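Local structure of xylulose kinase (Bifidobacterium adolescentis ATCC 15703, 3I8B) at residues A[267-281]-A[460-473]. The protein probably phosphorylates D-xylulose to D-xylulose 5-phosphate at the expense of ATP, as a member of the FGGY family of carbohydrate kinases. Residues are numbered along the deposited sequence; the frame is centred on the assembly and turned at random.
Sequences LLAPGGGDNAMASLG and YVAIGAARQAAWVL
Gln-468 grips the backbone of Gly-271 with both ends of its amide. Its OE1 accepts from Gly-271 N at 2.8 Å, in a bent bond. Its NE2 donates to Gly-271 O at 3.0 Å. That second bond is nearly straight, 168°, and lies close to the amide plane of Gln-468, although it meets the Gly-271 carbonyl from above its plane. The pair fixes the rotation of the buried amide. CG stands anti to the backbone N (chi1 180°) and the chain runs on extended, which carries the amide across to the backbone of Gly-271. Pro-270 CD rests against this amide, and Met-277 CE lies 3.7 Å from Gln-468 NE2. With an alanine in place of Gln-468, Gly-271 N and O would probably lose both these partners, and a gap would open beside Pro-270 and Met-277 CE.

Met-277, a selenomethionine, is a knob in the hole formed by Val-461, Gly-464, Ala-465 and Gln-468. Its bent chain lays SE over Ala-465 CA at 3.9 Å. Helices 274-281 and 460-473 cross at 74°, with Gly-281 CA 3.4 Å from Gly-464 CA. The close backbones leave no room for a CB on either. Leu-280 sets CD2 against Gly-464 O and Gln-468 CB. Leu-280 O accepts from Arg-467 NH1 at 3.0 Å, while Arg-467 NE binds Pro-480 O. Val-472 packs CG2 on Ala-269 CB and CG1 on Leu-267 CD1.

Asp-274, the predicted proton acceptor, starts helix 274-281, and its CB touches Val-461 CG2. Val-461 also touches Asp-11. Helix 460-474 lies against strand 6-12 through Ala-466 and Ala-469 on Val-7, and against strand 65-72 through Gln-468 on Ala-69.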
ATOM      1  N   LEU A 267     -12.003   7.537  21.441  1.00  7.54           N
ATOM      2  CA  LEU A 267     -12.190   6.217  20.855  1.00 13.67           C
ATOM      3  C   LEU A 267     -11.114   5.935  19.819  1.00 10.76           C
ATOM      4  O   LEU A 267     -10.442   6.846  19.335  1.00 10.46           O
ATOM      5  CB  LEU A 267     -13.591   6.048  20.261  1.00 13.49           C
ATOM      6  CG  LEU A 267     -14.084   6.926  19.121  1.00 15.43           C
ATOM      7  CD1 LEU A 267     -13.574   6.412  17.776  1.00 16.42           C
ATOM      8  CD2 LEU A 267     -15.610   6.918  19.141  1.00 14.80           C
ATOM      9  N   LEU A 268     -10.941   4.667  19.492  1.00 10.03           N
ATOM     10  CA  LEU A 268      -9.967   4.290  18.481  1.00 10.33           C
ATOM     11  C   LEU A 268     -10.722   3.744  17.286  1.00  9.74           C
ATOM     12  O   LEU A 268     -11.560   2.846  17.426  1.00 10.67           O
ATOM     13  CB  LEU A 268      -8.968   3.259  19.030  1.00  5.72           C
ATOM     14  CG  LEU A 268      -8.071   3.732  20.186  1.00  9.08           C
ATOM     15  CD1 LEU A 268      -7.267   2.573  20.836  1.00  5.90           C
ATOM     16  CD2 LEU A 268      -7.127   4.856  19.717  1.00  7.98           C
ATOM     17  N   ALA A 269     -10.453   4.319  16.120  1.00  8.03           N
ATOM     18  CA  ALA A 269     -10.989   3.811  14.863  1.00  9.78           C
ATOM     19  C   ALA A 269     -10.094   2.665  14.378  1.00 10.50           C
ATOM     20  O   ALA A 269      -9.007   2.466  14.914  1.00  9.58           O
ATOM     21  CB  ALA A 269     -11.067   4.940  13.818  1.00 10.37           C
ATOM     22  N   PRO A 270     -10.562   1.889  13.385  1.00 10.39           N
ATOM     23  CA  PRO A 270      -9.837   0.663  13.044  1.00  8.97           C
ATOM     24  C   PRO A 270      -8.418   0.904  12.510  1.00  9.90           C
ATOM     25  O   PRO A 270      -7.583   0.012  12.626  1.00  7.70           O
ATOM     26  CB  PRO A 270     -10.710   0.038  11.960  1.00  9.27           C
ATOM     27  CG  PRO A 270     -12.092   0.521  12.285  1.00 10.97           C
ATOM     28  CD  PRO A 270     -11.885   1.944  12.732  1.00  9.27           C
ATOM     29  N   GLY A 271      -8.149   2.085  11.962  1.00  8.37           N
ATOM     30  CA  GLY A 271      -6.863   2.354  11.336  1.00  8.27           C
ATOM     31  C   GLY A 271      -6.799   1.691   9.962  1.00  9.42           C
ATOM     32  O   GLY A 271      -7.827   1.250   9.426  1.00  9.63           O
ATOM     33  N   GLY A 272      -5.606   1.618   9.377  1.00  9.90           N
ATOM     34  CA  GLY A 272      -5.468   0.977   8.080  1.00  9.59           C
ATOM     35  C   GLY A 272      -4.088   1.076   7.458  1.00 11.41           C
ATOM     36  O   GLY A 272      -3.188   1.736   8.006  1.00 10.75           O
ATOM     37  N   GLY A 273      -3.921   0.425   6.306  1.00  9.76           N
ATOM     38  CA  GLY A 273      -2.673   0.504   5.545  1.00 12.00           C
ATOM     39  C   GLY A 273      -2.577   1.817   4.777  1.00 11.89           C
ATOM     40  O   GLY A 273      -3.610   2.428   4.445  1.00  9.73           O
ATOM     41  N   ASP A 274      -1.354   2.262   4.499  1.00 10.86           N
ATOM     42  CA  ASP A 274      -1.172   3.603   3.946  1.00 10.86           C
ATOM     43  C   ASP A 274      -1.883   3.839   2.612  1.00 14.85           C
ATOM     44  O   ASP A 274      -2.565   4.844   2.452  1.00 11.14           O
ATOM     45  CB  ASP A 274       0.304   4.038   3.898  1.00 11.48           C
ATOM     46  CG  ASP A 274       1.217   3.023   3.219  1.00 15.69           C
ATOM     47  OD1 ASP A 274       0.739   2.113   2.504  1.00 15.25           O
ATOM     48  OD2 ASP A 274       2.438   3.148   3.417  1.00 15.62           O
ATOM     49  N   ASN A 275      -1.726   2.932   1.651  1.00 13.53           N
ATOM     50  CA  ASN A 275      -2.406   3.110   0.368  1.00 11.06           C
ATOM     51  C   ASN A 275      -3.916   3.353   0.489  1.00 11.79           C
ATOM     52  O   ASN A 275      -4.445   4.289  -0.118  1.00 12.58           O
ATOM     53  CB  ASN A 275      -2.124   1.936  -0.558  1.00 12.77           C
ATOM     54  CG  ASN A 275      -0.692   1.923  -1.048  1.00 16.11           C
ATOM     55  OD1 ASN A 275       0.044   0.954  -0.842  1.00 14.50           O
ATOM     56  ND2 ASN A 275      -0.274   3.024  -1.666  1.00 11.75           N
ATOM     57  N   ALA A 276      -4.606   2.508   1.254  1.00  9.62           N
ATOM     58  CA  ALA A 276      -6.044   2.665   1.473  1.00 10.53           C
ATOM     59  C   ALA A 276      -6.409   3.901   2.306  1.00 11.33           C
ATOM     60  O   ALA A 276      -7.478   4.504   2.128  1.00  8.58           O
ATOM     61  CB  ALA A 276      -6.629   1.416   2.126  1.00 10.47           C
HETATM   62  N   MSE A 277      -5.549   4.259   3.246  1.00 10.14           N
HETATM   63  CA  MSE A 277      -5.850   5.409   4.076  1.00 12.50           C
HETATM   64  C   MSE A 277      -5.753   6.664   3.200  1.00 13.03           C
HETATM   65  O   MSE A 277      -6.642   7.514   3.240  1.00 12.20           O
HETATM   66  CB  MSE A 277      -4.925   5.477   5.302  1.00 11.19           C
HETATM   67  CG  MSE A 277      -5.177   4.368   6.330  1.00 10.87           C
HETATM   68 SE   MSE A 277      -6.432   4.858   7.821  1.00 29.81          SE
HETATM   69  CE  MSE A 277      -8.110   4.868   6.793  1.00  7.54           C
ATOM     70  N   ALA A 278      -4.701   6.747   2.377  1.00 12.04           N
ATOM     71  CA  ALA A 278      -4.533   7.893   1.482  1.00 11.40           C
ATOM     72  C   ALA A 278      -5.750   8.018   0.581  1.00 12.40           C
ATOM     73  O   ALA A 278      -6.227   9.117   0.328  1.00 10.57           O
ATOM     74  CB  ALA A 278      -3.263   7.755   0.632  1.00 11.71           C
ATOM     75  N   SER A 279      -6.236   6.878   0.086  1.00 13.55           N
ATOM     76  CA  SER A 279      -7.395   6.864  -0.803  1.00 13.66           C
ATOM     77  C   SER A 279      -8.643   7.441  -0.117  1.00 13.85           C
ATOM     78  O   SER A 279      -9.393   8.214  -0.717  1.00 15.07           O
ATOM     79  CB  SER A 279      -7.659   5.457  -1.329  1.00 13.24           C
ATOM     80  OG  SER A 279      -6.483   4.937  -1.948  1.00 14.48           O
ATOM     81  N   LEU A 280      -8.858   7.049   1.133  1.00 12.28           N
ATOM     82  CA  LEU A 280      -9.931   7.622   1.932  1.00 15.32           C
ATOM     83  C   LEU A 280      -9.719   9.142   2.063  1.00 12.28           C
ATOM     84  O   LEU A 280     -10.632   9.911   1.847  1.00 14.75           O
ATOM     85  CB  LEU A 280      -9.996   6.957   3.306  1.00 11.00           C
ATOM     86  CG  LEU A 280     -11.230   7.248   4.164  1.00 16.06           C
ATOM     87  CD1 LEU A 280     -12.507   6.699   3.532  1.00 12.09           C
ATOM     88  CD2 LEU A 280     -11.035   6.701   5.563  1.00 11.55           C
ATOM     89  N   GLY A 281      -8.499   9.556   2.390  1.00 11.81           N
ATOM     90  CA  GLY A 281      -8.189  10.963   2.567  1.00 13.84           C
ATOM     91  C   GLY A 281      -8.383  11.775   1.303  1.00 19.28           C
ATOM     92  O   GLY A 281      -8.687  12.977   1.358  1.00 15.05           O
ATOM     93  N   TYR A 460      -2.090  12.954   2.645  1.00 13.19           N
ATOM     94  CA  TYR A 460      -3.291  12.169   2.377  1.00 15.09           C
ATOM     95  C   TYR A 460      -3.507  11.040   3.387  1.00 11.45           C
ATOM     96  O   TYR A 460      -4.648  10.716   3.715  1.00  9.32           O
ATOM     97  CB  TYR A 460      -3.306  11.600   0.956  1.00 18.33           C
ATOM     98  CG  TYR A 460      -2.939  12.580  -0.135  1.00 25.40           C
ATOM     99  CD1 TYR A 460      -3.536  13.829  -0.207  1.00 27.20           C
ATOM    100  CD2 TYR A 460      -2.010  12.237  -1.116  1.00 29.47           C
ATOM    101  CE1 TYR A 460      -3.206  14.718  -1.205  1.00 23.36           C
ATOM    102  CE2 TYR A 460      -1.674  13.121  -2.129  1.00 31.90           C
ATOM    103  CZ  TYR A 460      -2.278  14.364  -2.167  1.00 32.97           C
ATOM    104  OH  TYR A 460      -1.949  15.254  -3.169  1.00 32.47           O
ATOM    105  N   VAL A 461      -2.427  10.428   3.867  1.00 10.93           N
ATOM    106  CA  VAL A 461      -2.580   9.320   4.819  1.00 12.97           C
ATOM    107  C   VAL A 461      -3.131   9.817   6.149  1.00 10.53           C
ATOM    108  O   VAL A 461      -4.099   9.255   6.688  1.00 11.77           O
ATOM    109  CB  VAL A 461      -1.259   8.560   5.083  1.00 11.38           C
ATOM    110  CG1 VAL A 461      -1.443   7.595   6.265  1.00 11.91           C
ATOM    111  CG2 VAL A 461      -0.814   7.810   3.832  1.00 12.96           C
ATOM    112  N   ALA A 462      -2.504  10.864   6.675  1.00 10.72           N
ATOM    113  CA  ALA A 462      -2.940  11.482   7.934  1.00 11.75           C
ATOM    114  C   ALA A 462      -4.361  12.021   7.823  1.00  8.63           C
ATOM    115  O   ALA A 462      -5.148  11.902   8.759  1.00  9.98           O
ATOM    116  CB  ALA A 462      -1.975  12.596   8.350  1.00 10.65           C
ATOM    117  N   ILE A 463      -4.688  12.610   6.675  1.00  9.83           N
ATOM    118  CA  ILE A 463      -6.043  13.109   6.442  1.00  9.97           C
ATOM    119  C   ILE A 463      -7.043  11.958   6.389  1.00 11.11           C
ATOM    120  O   ILE A 463      -8.109  12.042   6.976  1.00  8.68           O
ATOM    121  CB  ILE A 463      -6.138  13.950   5.144  1.00 11.33           C
ATOM    122  CG1 ILE A 463      -5.320  15.233   5.282  1.00 14.42           C
ATOM    123  CG2 ILE A 463      -7.586  14.278   4.802  1.00 13.64           C
ATOM    124  CD1 ILE A 463      -5.527  16.205   4.153  1.00 17.51           C
ATOM    125  N   GLY A 464      -6.691  10.881   5.677  1.00 10.82           N
ATOM    126  CA  GLY A 464      -7.527   9.695   5.618  1.00  9.96           C
ATOM    127  C   GLY A 464      -7.782   9.070   6.979  1.00  9.71           C
ATOM    128  O   GLY A 464      -8.897   8.637   7.275  1.00  8.27           O
ATOM    129  N   ALA A 465      -6.752   9.012   7.817  1.00 10.21           N
ATOM    130  CA  ALA A 465      -6.924   8.461   9.157  1.00 10.26           C
ATOM    131  C   ALA A 465      -7.842   9.349  10.003  1.00 11.99           C
ATOM    132  O   ALA A 465      -8.674   8.839  10.764  1.00  9.01           O
ATOM    133  CB  ALA A 465      -5.573   8.227   9.849  1.00  7.42           C
ATOM    134  N   ALA A 466      -7.706  10.667   9.866  1.00  9.90           N
ATOM    135  CA  ALA A 466      -8.589  11.570  10.597  1.00  9.61           C
ATOM    136  C   ALA A 466     -10.014  11.427  10.095  1.00  8.21           C
ATOM    137  O   ALA A 466     -10.956  11.490  10.874  1.00 10.31           O
ATOM    138  CB  ALA A 466      -8.117  13.041  10.470  1.00  8.47           C
ATOM    139  N   ARG A 467     -10.171  11.237   8.788  1.00  8.74           N
ATOM    140  CA  ARG A 467     -11.501  11.074   8.196  1.00 10.52           C
ATOM    141  C   ARG A 467     -12.170   9.813   8.716  1.00  9.73           C
ATOM    142  O   ARG A 467     -13.380   9.781   8.956  1.00  9.97           O
ATOM    143  CB  ARG A 467     -11.431  11.057   6.660  1.00 13.91           C
ATOM    144  CG  ARG A 467     -12.780  11.266   5.975  1.00 12.81           C
ATOM    145  CD  ARG A 467     -12.691  11.299   4.432  1.00 15.69           C
ATOM    146  NE  ARG A 467     -14.025  11.479   3.855  1.00 17.68           N
ATOM    147  CZ  ARG A 467     -14.461  10.924   2.725  1.00 16.89           C
ATOM    148  NH1 ARG A 467     -13.669  10.135   2.013  1.00 16.59           N
ATOM    149  NH2 ARG A 467     -15.699  11.156   2.304  1.00 13.56           N
ATOM    150  N   GLN A 468     -11.381   8.777   8.927  1.00  8.59           N
ATOM    151  CA  GLN A 468     -11.945   7.525   9.414  1.00  9.95           C
ATOM    152  C   GLN A 468     -12.328   7.643  10.879  1.00  9.29           C
ATOM    153  O   GLN A 468     -13.353   7.110  11.302  1.00 11.37           O
ATOM    154  CB  GLN A 468     -10.967   6.364   9.213  1.00  9.83           C
ATOM    155  CG  GLN A 468     -11.501   5.013   9.716  1.00  7.81           C
ATOM    156  CD  GLN A 468     -10.367   4.017   9.963  1.00  9.92           C
ATOM    157  OE1 GLN A 468      -9.574   4.186  10.889  1.00  8.21           O
ATOM    158  NE2 GLN A 468     -10.288   2.978   9.126  1.00  8.44           N
ATOM    159  N   ALA A 469     -11.501   8.329  11.656  1.00 10.39           N
ATOM    160  CA  ALA A 469     -11.830   8.561  13.066  1.00 10.57           C
ATOM    161  C   ALA A 469     -13.093   9.426  13.184  1.00 10.60           C
ATOM    162  O   ALA A 469     -13.967   9.158  14.014  1.00 10.16           O
ATOM    163  CB  ALA A 469     -10.663   9.213  13.793  1.00  6.54           C
ATOM    164  N   ALA A 470     -13.189  10.461  12.350  1.00 12.06           N
ATOM    165  CA  ALA A 470     -14.402  11.290  12.325  1.00 10.18           C
ATOM    166  C   ALA A 470     -15.635  10.491  11.862  1.00 10.49           C
ATOM    167  O   ALA A 470     -16.746  10.653  12.385  1.00 10.62           O
ATOM    168  CB  ALA A 470     -14.191  12.520  11.468  1.00  9.97           C
ATOM    169  N   TRP A 471     -15.437   9.611  10.898  1.00 10.76           N
ATOM    170  CA  TRP A 471     -16.499   8.719  10.432  1.00 10.34           C
ATOM    171  C   TRP A 471     -17.043   7.844  11.570  1.00 12.50           C
ATOM    172  O   TRP A 471     -18.260   7.794  11.803  1.00 12.34           O
ATOM    173  CB  TRP A 471     -15.955   7.849   9.293  1.00 10.82           C
ATOM    174  CG  TRP A 471     -16.973   7.003   8.548  1.00 12.69           C
ATOM    175  CD1 TRP A 471     -18.339   7.033   8.665  1.00 14.73           C
ATOM    176  CD2 TRP A 471     -16.680   6.040   7.526  1.00 13.58           C
ATOM    177  NE1 TRP A 471     -18.911   6.127   7.790  1.00 14.96           N
ATOM    178  CE2 TRP A 471     -17.908   5.511   7.079  1.00 18.20           C
ATOM    179  CE3 TRP A 471     -15.493   5.575   6.952  1.00 17.13           C
ATOM    180  CZ2 TRP A 471     -17.978   4.530   6.078  1.00 19.59           C
ATOM    181  CZ3 TRP A 471     -15.561   4.600   5.969  1.00 15.02           C
ATOM    182  CH2 TRP A 471     -16.798   4.089   5.540  1.00 15.96           C
ATOM    183  N   VAL A 472     -16.147   7.164  12.279  1.00 10.58           N
ATOM    184  CA  VAL A 472     -16.529   6.312  13.406  1.00 10.07           C
ATOM    185  C   VAL A 472     -17.211   7.146  14.505  1.00 11.05           C
ATOM    186  O   VAL A 472     -18.274   6.786  15.016  1.00 13.30           O
ATOM    187  CB  VAL A 472     -15.303   5.562  14.006  1.00  9.85           C
ATOM    188  CG1 VAL A 472     -15.714   4.789  15.246  1.00 10.97           C
ATOM    189  CG2 VAL A 472     -14.685   4.622  12.959  1.00 12.13           C
ATOM    190  N   LEU A 473     -16.595   8.266  14.856  1.00 11.18           N
ATOM    191  CA  LEU A 473     -17.144   9.144  15.879  1.00 12.87           C
ATOM    192  C   LEU A 473     -18.562   9.618  15.549  1.00 12.70           C
ATOM    193  O   LEU A 473     -19.389   9.757  16.447  1.00 11.38           O
ATOM    194  CB  LEU A 473     -16.215  10.342  16.092  1.00 10.45           C
ATOM    195  CG  LEU A 473     -16.612  11.435  17.088  1.00 14.55           C
ATOM    196  CD1 LEU A 473     -16.866  10.882  18.507  1.00 12.55           C
ATOM    197  CD2 LEU A 473     -15.542  12.510  17.116  1.00 11.87           C
TER